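PDB 1TWI: diaminopimelate decarboxylase from Methanocaldococcus jannaschii, which catalyses the pyridoxal 5'-phosphate-dependent decarboxylation of meso-diaminopimelate to L-lysine, the last step of lysine biosynthesis by the diaminopimelate pathway. Local coordinates for the interface of chains A and B. Coordinates in Å, arbitrary orientation; residue numbers count along the deposited sequence, not the author numbering. Chains: chain A/B, Diaminopimelate decarboxylase.

Contact 1: the interface of chains A and B. Residues chain A 113, 134-135, 179-181; chain B 310, 319.
B:Lys310 and B:Met319 reach from strands 300-311 and 316-320 of one subunit into loops of the other subunit's (beta/alpha)8 barrel, the pyridoxal-binding domain of class-II Orn/Lys/Arg decarboxylases. A:Asp134 and A:Ser135 lie between strand 130-133 and helix 136-149. A:Lys179 to A:Gly181 precede strand 182-183. The B:Lys310 chain is fully extended, with CG anti to the backbone N (chi1 -177°), which carries its ammonium deep into these loops. It comes in roughly perpendicular to A:Asp134. NZ forms a salt bridge with A:Asp134 OD1 at 2.7 Å and meets this oxygen from above the carboxylate plane. Three backbone carbonyls also accept from NZ: A:Gly181 O at 2.8 Å, A:Lys179 O at 2.9 Å and A:Asp134 O at 3.0 Å. With the carboxylate and these carbonyls around it, the ammonium would be favoured in its charged form. The second carboxylate oxygen, A:Asp134 OD2, takes the N-H of A:Gly181 at 2.7 Å, which ties the two loops together behind the lysine. Lower on the chain, B:Lys310 CD lies 3.7 Å from A:Ser135 CB. Beside it, B:Met319 is bent at chi2 (-59°) and turns its sulfur to A:Asn113. The amide ND2 makes a weak hydrogen bond to B:Met319 SD at 3.3 Å.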
loop_
_atom_site.group_PDB
_atom_site.type_symbol
_atom_site.label_atom_id
_atom_site.label_comp_id
_atom_site.label_asym_id
_atom_site.label_seq_id
_atom_site.Cartn_x
_atom_site.Cartn_y
_atom_site.Cartn_z
ATOM N N ASN A 113 -12.975 7.012 12.833
ATOM C CA ASN A 113 -14.051 7.862 12.345
ATOM C C ASN A 113 -15.189 7.095 11.661
ATOM O O ASN A 113 -16.158 7.707 11.209
ATOM C CB ASN A 113 -13.487 8.901 11.370
ATOM C CG ASN A 113 -12.935 8.265 10.104
ATOM O OD1 ASN A 113 -11.807 7.770 10.093
ATOM N ND2 ASN A 113 -13.746 8.254 9.027
ATOM N N ASP A 134 -15.716 10.134 17.591
ATOM C CA ASP A 134 -15.235 10.993 16.536
ATOM C C ASP A 134 -16.256 11.974 15.984
ATOM O O ASP A 134 -15.883 12.970 15.369
ATOM C CB ASP A 134 -14.708 10.107 15.398
ATOM C CG ASP A 134 -14.239 10.915 14.201
ATOM O OD1 ASP A 134 -15.079 11.245 13.305
ATOM O OD2 ASP A 134 -13.021 11.246 14.175
ATOM N N SER A 135 -17.537 11.653 16.183
ATOM C CA SER A 135 -18.633 12.444 15.637
ATOM C C SER A 135 -19.895 12.268 16.469
ATOM O O SER A 135 -20.018 11.306 17.277
ATOM C CB SER A 135 -18.924 11.991 14.185
ATOM O OG SER A 135 -19.378 10.651 14.176
ATOM N N LYS A 179 -10.744 14.496 8.238
ATOM C CA LYS A 179 -12.038 13.902 8.553
ATOM C C LYS A 179 -12.256 13.651 10.032
ATOM O O LYS A 179 -13.383 13.404 10.432
ATOM C CB LYS A 179 -12.170 12.570 7.793
ATOM C CG LYS A 179 -11.117 11.518 8.234
ATOM C CD LYS A 179 -11.232 10.207 7.372
ATOM C CE LYS A 179 -10.210 9.169 7.826
ATOM N NZ LYS A 179 -10.262 7.885 7.025
ATOM N N PHE A 180 -11.223 13.768 10.858
ATOM C CA PHE A 180 -11.404 13.363 12.279
ATOM C C PHE A 180 -11.861 14.392 13.271
ATOM O O PHE A 180 -11.692 15.601 13.053
ATOM C CB PHE A 180 -10.077 12.837 12.886
ATOM C CG PHE A 180 -9.300 11.944 11.955
ATOM C CD1 PHE A 180 -9.620 10.601 11.845
ATOM C CD2 PHE A 180 -8.250 12.467 11.200
ATOM C CE1 PHE A 180 -8.880 9.770 10.995
ATOM C CE2 PHE A 180 -7.495 11.637 10.324
ATOM C CZ PHE A 180 -7.816 10.281 10.235
ATOM N N GLY A 181 -12.394 13.880 14.379
ATOM C CA GLY A 181 -12.706 14.735 15.500
ATOM C C GLY A 181 -13.879 15.704 15.485
ATOM O O GLY A 181 -14.502 15.976 14.438
ATOM N N LYS B 310 -21.308 13.098 8.673
ATOM C CA LYS B 310 -20.723 13.993 9.623
ATOM C C LYS B 310 -20.614 15.415 9.116
ATOM O O LYS B 310 -19.902 15.677 8.164
ATOM C CB LYS B 310 -19.315 13.458 10.013
ATOM C CG LYS B 310 -18.590 14.295 11.087
ATOM C CD LYS B 310 -17.160 13.734 11.373
ATOM C CE LYS B 310 -16.434 14.547 12.394
ATOM N NZ LYS B 310 -15.094 13.924 12.691
ATOM N N MET B 319 -19.004 8.728 5.735
ATOM C CA MET B 319 -18.039 7.681 6.124
ATOM C C MET B 319 -18.553 6.334 5.647
ATOM O O MET B 319 -19.635 5.934 6.057
ATOM C CB MET B 319 -17.914 7.622 7.655
ATOM C CG MET B 319 -17.776 9.001 8.334
ATOM S SD MET B 319 -16.304 9.889 7.718
ATOM C CE MET B 319 -16.289 11.167 8.968
#

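Contact 2: the interface of chains A and B. Residues chain A 324, 393-396; chain B 69, 387, 390-391.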
loop_
_atom_site.group_PDB
_atom_site.type_symbol
_atom_site.label_atom_id
_atom_site.label_comp_id
_atom_site.label_asym_id
_atom_site.label_seq_id
_atom_site.Cartn_x
_atom_site.Cartn_y
_atom_site.Cartn_z
ATOM N N MET A 324 8.859 -2.628 -2.430
ATOM C CA MET A 324 7.818 -1.797 -1.845
ATOM C C MET A 324 6.633 -2.599 -1.240
ATOM O O MET A 324 5.995 -2.116 -0.300
ATOM C CB MET A 324 7.298 -0.792 -2.886
ATOM C CG MET A 324 6.577 -1.439 -4.080
ATOM S SD MET A 324 6.009 -0.191 -5.260
ATOM C CE MET A 324 4.409 0.331 -4.512
ATOM N N ASN A 393 1.978 -5.616 1.445
ATOM C CA ASN A 393 0.876 -6.147 0.667
ATOM C C ASN A 393 1.431 -7.162 -0.328
ATOM O O ASN A 393 2.594 -7.479 -0.248
ATOM C CB ASN A 393 0.219 -5.000 -0.057
ATOM C CG ASN A 393 1.233 -4.159 -0.797
ATOM O OD1 ASN A 393 1.520 -2.999 -0.418
ATOM N ND2 ASN A 393 1.799 -4.714 -1.827
ATOM N N ASN A 394 0.613 -7.646 -1.258
ATOM C CA ASN A 394 1.042 -8.653 -2.217
ATOM C C ASN A 394 1.208 -8.088 -3.618
ATOM O O ASN A 394 1.182 -8.838 -4.619
ATOM C CB ASN A 394 0.012 -9.796 -2.280
ATOM C CG ASN A 394 -0.008 -10.636 -1.005
ATOM O OD1 ASN A 394 1.053 -11.024 -0.467
ATOM N ND2 ASN A 394 -1.186 -10.955 -0.542
ATOM N N TYR A 395 1.392 -6.780 -3.716
ATOM C CA TYR A 395 1.549 -6.174 -5.040
ATOM C C TYR A 395 2.616 -6.866 -5.885
ATOM O O TYR A 395 3.701 -7.193 -5.375
ATOM C CB TYR A 395 1.838 -4.675 -4.889
ATOM C CG TYR A 395 1.853 -3.919 -6.188
ATOM C CD1 TYR A 395 0.838 -4.088 -7.133
ATOM C CD2 TYR A 395 2.852 -2.956 -6.431
ATOM C CE1 TYR A 395 0.804 -3.298 -8.312
ATOM C CE2 TYR A 395 2.847 -2.177 -7.576
ATOM C CZ TYR A 395 1.803 -2.358 -8.524
ATOM O OH TYR A 395 1.808 -1.610 -9.682
ATOM N N ASN A 396 2.292 -7.093 -7.160
ATOM C CA ASN A 396 3.157 -7.815 -8.127
ATOM C C ASN A 396 3.163 -9.313 -7.765
ATOM O O ASN A 396 4.063 -10.027 -8.160
ATOM C CB ASN A 396 4.617 -7.280 -8.156
ATOM C CG ASN A 396 4.749 -5.982 -8.946
ATOM O OD1 ASN A 396 3.822 -5.158 -9.004
ATOM N ND2 ASN A 396 5.884 -5.800 -9.548
ATOM N N LYS B 69 0.163 -7.400 -13.071
ATOM C CA LYS B 69 0.291 -6.516 -11.920
ATOM C C LYS B 69 -0.991 -5.715 -11.684
ATOM O O LYS B 69 -1.303 -5.310 -10.554
ATOM C CB LYS B 69 1.531 -5.602 -12.076
ATOM C CG LYS B 69 1.409 -4.653 -13.276
ATOM C CD LYS B 69 2.791 -4.443 -13.925
ATOM C CE LYS B 69 2.895 -5.357 -15.120
ATOM N NZ LYS B 69 4.207 -5.561 -15.586
ATOM N N TYR B 387 -5.130 -2.171 -10.277
ATOM C CA TYR B 387 -4.416 -1.588 -9.117
ATOM C C TYR B 387 -5.391 -1.302 -7.967
ATOM O O TYR B 387 -5.276 -0.284 -7.247
ATOM C CB TYR B 387 -3.642 -0.310 -9.581
ATOM C CG TYR B 387 -2.766 -0.605 -10.823
ATOM C CD1 TYR B 387 -1.630 -1.450 -10.734
ATOM C CD2 TYR B 387 -3.150 -0.147 -12.096
ATOM C CE1 TYR B 387 -0.905 -1.835 -11.884
ATOM C CE2 TYR B 387 -2.449 -0.515 -13.253
ATOM C CZ TYR B 387 -1.324 -1.363 -13.129
ATOM O OH TYR B 387 -0.641 -1.701 -14.251
ATOM N N SER B 390 -5.269 -5.640 -6.369
ATOM C CA SER B 390 -3.856 -6.011 -6.440
ATOM C C SER B 390 -2.962 -5.207 -5.494
ATOM O O SER B 390 -1.844 -5.622 -5.219
ATOM C CB SER B 390 -3.273 -5.947 -7.877
ATOM O OG SER B 390 -3.156 -4.593 -8.295
ATOM N N MET B 391 -3.447 -4.087 -4.972
ATOM C CA MET B 391 -2.629 -3.343 -4.035
ATOM C C MET B 391 -3.354 -3.319 -2.660
ATOM O O MET B 391 -2.925 -2.615 -1.735
ATOM C CB MET B 391 -2.404 -1.907 -4.541
ATOM C CG MET B 391 -1.621 -1.844 -5.841
ATOM S SD MET B 391 -1.136 -0.145 -6.297
ATOM C CE MET B 391 0.202 0.015 -5.101
HETATM O O HOH W 1 -0.157 -6.946 -8.391
HETATM O O HOH W 2 -1.813 -6.752 -2.181
#
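A:Tyr395 lays one face of its phenol ring over B:Met391, and the two side chains run side by side in the same direction. B:Met391 CG is 4.0 Å from the ring centroid in a CH-pi contact, and its CE methyl also sits beneath the ring. The other face is covered from within chain A by the amide oxygen of A:Asn396, OD1. The ring is thus sandwiched between B:Met391 and A:Asn396. Its CG is anti to the backbone N (chi1 -173°), which sends the ring across to chain B. The far end meets B:Tyr387 at an oblique angle, with A:Tyr395 CE1 at the edge and in the plane of that ring. The hydroxyl OH lies 3.5 Å from B:Tyr387 CE1. Polar links here run through water. One water joins A:Asn396 N to B:Lys69 O, and another joins A:Asn394 N to B:Ser390 O. B:Ser390 OG donates to B:Lys69 O at 3.0 Å, in the carbonyl plane. This probably steadies 3-10 turn 68-70, with the lysine that carries the cofactor in the resting enzyme. B:Tyr387 binds pyridoxal phosphate. A:Tyr395 and B:Met391 line pockets for bound L-lysine, the product. The contact thus helps build an active site shared by both subunits.

Contact 3: the interface of chains A and B. Residues chain A 75, 78, 405, 412, 414; chain B 428-430, 432-433.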
loop_
_atom_site.group_PDB
_atom_site.type_symbol
_atom_site.label_atom_id
_atom_site.label_comp_id
_atom_site.label_asym_id
_atom_site.label_seq_id
_atom_site.Cartn_x
_atom_site.Cartn_y
_atom_site.Cartn_z
ATOM N N ALA A 75 3.141 -11.453 18.126
ATOM C CA ALA A 75 4.237 -11.568 19.117
ATOM C C ALA A 75 4.584 -10.165 19.669
ATOM O O ALA A 75 4.865 -10.008 20.873
ATOM C CB ALA A 75 5.507 -12.208 18.492
ATOM N N ARG A 78 1.915 -9.090 22.079
ATOM C CA ARG A 78 1.989 -9.830 23.341
ATOM C C ARG A 78 3.171 -9.335 24.161
ATOM O O ARG A 78 3.076 -9.265 25.387
ATOM C CB ARG A 78 2.061 -11.373 23.112
ATOM C CG ARG A 78 0.683 -11.911 22.699
ATOM C CD ARG A 78 0.562 -13.420 22.575
ATOM N NE ARG A 78 0.570 -14.057 23.889
ATOM C CZ ARG A 78 -0.474 -14.227 24.705
ATOM N NH1 ARG A 78 -1.717 -13.821 24.410
ATOM N NH2 ARG A 78 -0.252 -14.834 25.856
ATOM N N LEU A 405 12.149 -12.282 15.665
ATOM C CA LEU A 405 12.321 -11.477 16.863
ATOM C C LEU A 405 13.674 -11.898 17.469
ATOM O O LEU A 405 13.908 -13.105 17.682
ATOM C CB LEU A 405 11.214 -11.753 17.897
ATOM C CG LEU A 405 11.328 -10.903 19.188
ATOM C CD1 LEU A 405 10.840 -9.461 19.009
ATOM C CD2 LEU A 405 10.552 -11.586 20.276
ATOM N N PHE A 412 13.606 -15.810 17.205
ATOM C CA PHE A 412 12.383 -16.563 16.939
ATOM C C PHE A 412 11.611 -16.106 15.712
ATOM O O PHE A 412 11.444 -14.916 15.477
ATOM C CB PHE A 412 11.454 -16.483 18.176
ATOM C CG PHE A 412 12.111 -16.942 19.450
ATOM C CD1 PHE A 412 12.833 -16.034 20.251
ATOM C CD2 PHE A 412 12.011 -18.261 19.843
ATOM C CE1 PHE A 412 13.445 -16.435 21.454
ATOM C CE2 PHE A 412 12.618 -18.705 21.055
ATOM C CZ PHE A 412 13.344 -17.771 21.869
ATOM N N ILE A 414 8.610 -14.931 14.029
ATOM C CA ILE A 414 7.316 -14.438 14.519
ATOM C C ILE A 414 6.310 -14.164 13.407
ATOM O O ILE A 414 5.151 -13.818 13.686
ATOM C CB ILE A 414 7.434 -13.166 15.404
ATOM C CG1 ILE A 414 8.172 -12.037 14.647
ATOM C CG2 ILE A 414 8.243 -13.550 16.699
ATOM C CD1 ILE A 414 8.002 -10.664 15.368
ATOM N N ILE B 428 3.428 -15.824 14.767
ATOM C CA ILE B 428 3.800 -16.927 15.656
ATOM C C ILE B 428 4.312 -16.343 16.961
ATOM O O ILE B 428 5.273 -15.562 16.947
ATOM C CB ILE B 428 4.975 -17.715 15.082
ATOM C CG1 ILE B 428 4.674 -18.205 13.648
ATOM C CG2 ILE B 428 5.281 -18.954 16.009
ATOM C CD1 ILE B 428 3.642 -19.288 13.633
ATOM N N VAL B 429 3.739 -16.764 18.079
ATOM C CA VAL B 429 4.163 -16.245 19.357
ATOM C C VAL B 429 5.267 -17.157 19.926
ATOM O O VAL B 429 5.045 -18.356 20.130
ATOM C CB VAL B 429 2.968 -16.222 20.376
ATOM C CG1 VAL B 429 3.455 -15.728 21.808
ATOM C CG2 VAL B 429 1.838 -15.269 19.854
ATOM N N PRO B 430 6.440 -16.587 20.228
ATOM C CA PRO B 430 7.593 -17.310 20.796
ATOM C C PRO B 430 7.253 -17.813 22.224
ATOM O O PRO B 430 6.470 -17.204 22.956
ATOM C CB PRO B 430 8.710 -16.258 20.827
ATOM C CG PRO B 430 8.126 -15.051 19.993
ATOM C CD PRO B 430 6.664 -15.130 20.152
ATOM N N HIS B 432 8.555 -17.594 25.282
ATOM C CA HIS B 432 8.506 -16.676 26.431
ATOM C C HIS B 432 7.430 -15.559 26.380
ATOM O O HIS B 432 7.239 -14.796 27.353
ATOM C CB HIS B 432 9.908 -16.044 26.648
ATOM C CG HIS B 432 10.307 -15.090 25.559
ATOM N ND1 HIS B 432 10.661 -15.503 24.294
ATOM C CD2 HIS B 432 10.419 -13.740 25.564
ATOM C CE1 HIS B 432 10.992 -14.447 23.569
ATOM N NE2 HIS B 432 10.855 -13.366 24.321
ATOM N N LEU B 433 6.709 -15.472 25.262
ATOM C CA LEU B 433 5.663 -14.470 25.103
ATOM C C LEU B 433 4.278 -15.120 25.173
ATOM O O LEU B 433 3.250 -14.451 24.989
ATOM C CB LEU B 433 5.856 -13.708 23.747
ATOM C CG LEU B 433 7.213 -12.941 23.701
ATOM C CD1 LEU B 433 7.354 -12.092 22.397
ATOM C CD2 LEU B 433 7.316 -12.019 24.924
#
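The guanidinium of A:Arg78 presents its edge to the carbonyl oxygen of B:Leu433, which lies in the guanidinium plane. A:Arg78 NE donates to B:Leu433 O at 2.9 Å, nearly straight at 161°. A bend at chi3 (72°) turns the group toward this oxygen. B:Val429 lies crosswise to the arginine chain, with its methyl CG2 at 3.5 Å from A:Arg78 CD. One face of the A:Phe412 ring is shared by two residues of chain B. B:Pro430 CB sits over it at CG, 3.7 Å away. B:His432 CE1 lies over the rim of the same face, 3.8 Å from A:Phe412 CE1. The imidazole of B:His432 carries B:Leu433 CG on one face, offset toward the rim. The proline is packed from several sides. Its CD lies 3.6 Å from A:Ala75 CB. Its CG touches the branch methyl CG2 of A:Ile414, also at 3.6 Å. In A:Ile414, CG1 stands between the backbone N and the carbonyl carbon (chi1 56°), which leaves CG2 facing the proline. A:Leu405 and B:Leu433 meet tip to tip through CD2 and CD1. Where the chain B tail enters the contact, B:Ile428 N donates to A:Ile414 O at 2.9 Å. The C-terminal tail of chain B, with its 3-10 helix 431-433, therefore packs against chain A between helix 74-82 and strands 402-407 and 410-415.

Contact 4: the interface of chains A and B. Residues chain A 393-394, 400, 418; chain B 390, 392, 394, 400.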
loop_
_atom_site.group_PDB
_atom_site.type_symbol
_atom_site.label_atom_id
_atom_site.label_comp_id
_atom_site.label_asym_id
_atom_site.label_seq_id
_atom_site.Cartn_x
_atom_site.Cartn_y
_atom_site.Cartn_z
ATOM N N ASN A 393 1.978 -5.616 1.445
ATOM C CA ASN A 393 0.876 -6.147 0.667
ATOM C C ASN A 393 1.431 -7.162 -0.328
ATOM O O ASN A 393 2.594 -7.479 -0.248
ATOM C CB ASN A 393 0.219 -5.000 -0.057
ATOM C CG ASN A 393 1.233 -4.159 -0.797
ATOM O OD1 ASN A 393 1.520 -2.999 -0.418
ATOM N ND2 ASN A 393 1.799 -4.714 -1.827
ATOM N N ASN A 394 0.613 -7.646 -1.258
ATOM C CA ASN A 394 1.042 -8.653 -2.217
ATOM C C ASN A 394 1.208 -8.088 -3.618
ATOM O O ASN A 394 1.182 -8.838 -4.619
ATOM C CB ASN A 394 0.012 -9.796 -2.280
ATOM C CG ASN A 394 -0.008 -10.636 -1.005
ATOM O OD1 ASN A 394 1.053 -11.024 -0.467
ATOM N ND2 ASN A 394 -1.186 -10.955 -0.542
ATOM N N ARG A 400 4.062 -11.787 1.462
ATOM C CA ARG A 400 4.586 -10.894 2.502
ATOM C C ARG A 400 5.724 -11.672 3.122
ATOM O O ARG A 400 5.687 -12.910 3.232
ATOM C CB ARG A 400 3.493 -10.474 3.485
ATOM C CG ARG A 400 2.631 -9.350 2.810
ATOM C CD ARG A 400 1.373 -9.062 3.575
ATOM N NE ARG A 400 0.443 -10.195 3.511
ATOM C CZ ARG A 400 -0.717 -10.225 4.169
ATOM N NH1 ARG A 400 -1.079 -9.187 4.924
ATOM N NH2 ARG A 400 -1.506 -11.291 4.107
ATOM N N GLU A 418 4.641 -15.849 3.030
ATOM C CA GLU A 418 3.559 -16.385 2.211
ATOM C C GLU A 418 4.147 -17.107 0.971
ATOM O O GLU A 418 5.087 -16.589 0.334
ATOM C CB GLU A 418 2.636 -15.227 1.749
ATOM C CG GLU A 418 1.708 -14.757 2.889
ATOM C CD GLU A 418 0.949 -13.516 2.541
ATOM O OE1 GLU A 418 1.562 -12.578 2.009
ATOM O OE2 GLU A 418 -0.273 -13.484 2.828
ATOM N N SER B 390 -5.269 -5.640 -6.369
ATOM C CA SER B 390 -3.856 -6.011 -6.440
ATOM C C SER B 390 -2.962 -5.207 -5.494
ATOM O O SER B 390 -1.844 -5.622 -5.219
ATOM C CB SER B 390 -3.273 -5.947 -7.877
ATOM O OG SER B 390 -3.156 -4.593 -8.295
ATOM N N ALA B 392 -4.423 -4.085 -2.501
ATOM C CA ALA B 392 -5.092 -4.088 -1.215
ATOM C C ALA B 392 -4.185 -4.669 -0.096
ATOM O O ALA B 392 -3.266 -5.467 -0.345
ATOM C CB ALA B 392 -6.435 -4.900 -1.295
ATOM N N ASN B 394 -3.733 -5.140 4.633
ATOM C CA ASN B 394 -4.462 -5.236 5.904
ATOM C C ASN B 394 -4.230 -4.062 6.868
ATOM O O ASN B 394 -4.438 -4.222 8.061
ATOM C CB ASN B 394 -4.086 -6.531 6.636
ATOM C CG ASN B 394 -4.523 -7.768 5.869
ATOM O OD1 ASN B 394 -5.715 -7.927 5.495
ATOM N ND2 ASN B 394 -3.573 -8.636 5.606
ATOM N N ARG B 400 -8.849 -8.033 3.767
ATOM C CA ARG B 400 -9.071 -7.645 2.369
ATOM C C ARG B 400 -10.534 -8.091 2.038
ATOM O O ARG B 400 -11.017 -9.119 2.523
ATOM C CB ARG B 400 -7.995 -8.281 1.511
ATOM C CG ARG B 400 -6.656 -7.472 1.658
ATOM C CD ARG B 400 -5.504 -8.123 0.973
ATOM N NE ARG B 400 -5.188 -9.378 1.643
ATOM C CZ ARG B 400 -4.258 -10.208 1.194
ATOM N NH1 ARG B 400 -3.597 -9.878 0.087
ATOM N NH2 ARG B 400 -4.002 -11.351 1.821
HETATM O O HOH W 3 -1.813 -6.752 -2.181
HETATM O O HOH W 4 -2.151 -13.159 0.862
#
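A:Asn393 CB rests against the backbone carbonyl of B:Ala392, 3.5 Å from its O; little of this contact is apolar. Next to it, the water held by A:Asn394 N also binds B:Ala392 O, at 2.7 Å from it. Further out, A:Arg400 and B:Arg400 run antiparallel past one another. Their guanidinium planes are 55° apart, and the two NH2 atoms come to 3.4 Å. Each arginine also crosses the other chain's Asn394 at about a right angle. A:Asn394 ND2 lies 2.7 Å from B:Arg400 NH1, and B:Asn394 ND2 2.6 Å from A:Arg400 NH1. As modelled these are donors facing donors. The amides may be flipped, with OD1 then accepting from NH1, so the modelled pairing is doubtful. At the rim, A:Arg400 forms a salt bridge within chain A. NE donates to A:Glu418 OE1 at 3.0 Å and NH2 to OE2 at 2.8 Å, in the guanidinium plane but above that of the carboxylate. A bend at chi3 (-68°) turns the guanidinium back to this carboxylate, which probably offsets the charge of the paired arginines. A second water links A:Glu418 OE2, B:Arg400 NH2 and, as modelled, A:Asn394 ND2. The same residues face each other from both chains, so the site joins the homodimer at its two-fold axis.

Contact 2 and contact 4 are neighbours, with centres about 7 Å apart, and share A:Asn393, A:Asn394 and B:Ser390. The segment around 390-396 therefore serves both the two-fold axis and the active site. The centre of contact 2 lies about 8 Å from A:Cys358, the predicted proton donor, and that of contact 4 about 14 Å. Contact 1 and contact 3 are peripheral: their centres are about 35 Å apart, and each is more than 30 Å from A:Cys358. From the centre of contact 4 they lie about 27 Å and 22 Å away. With their symmetry twins, they probably hold the subunits in the orientation the shared active sites need.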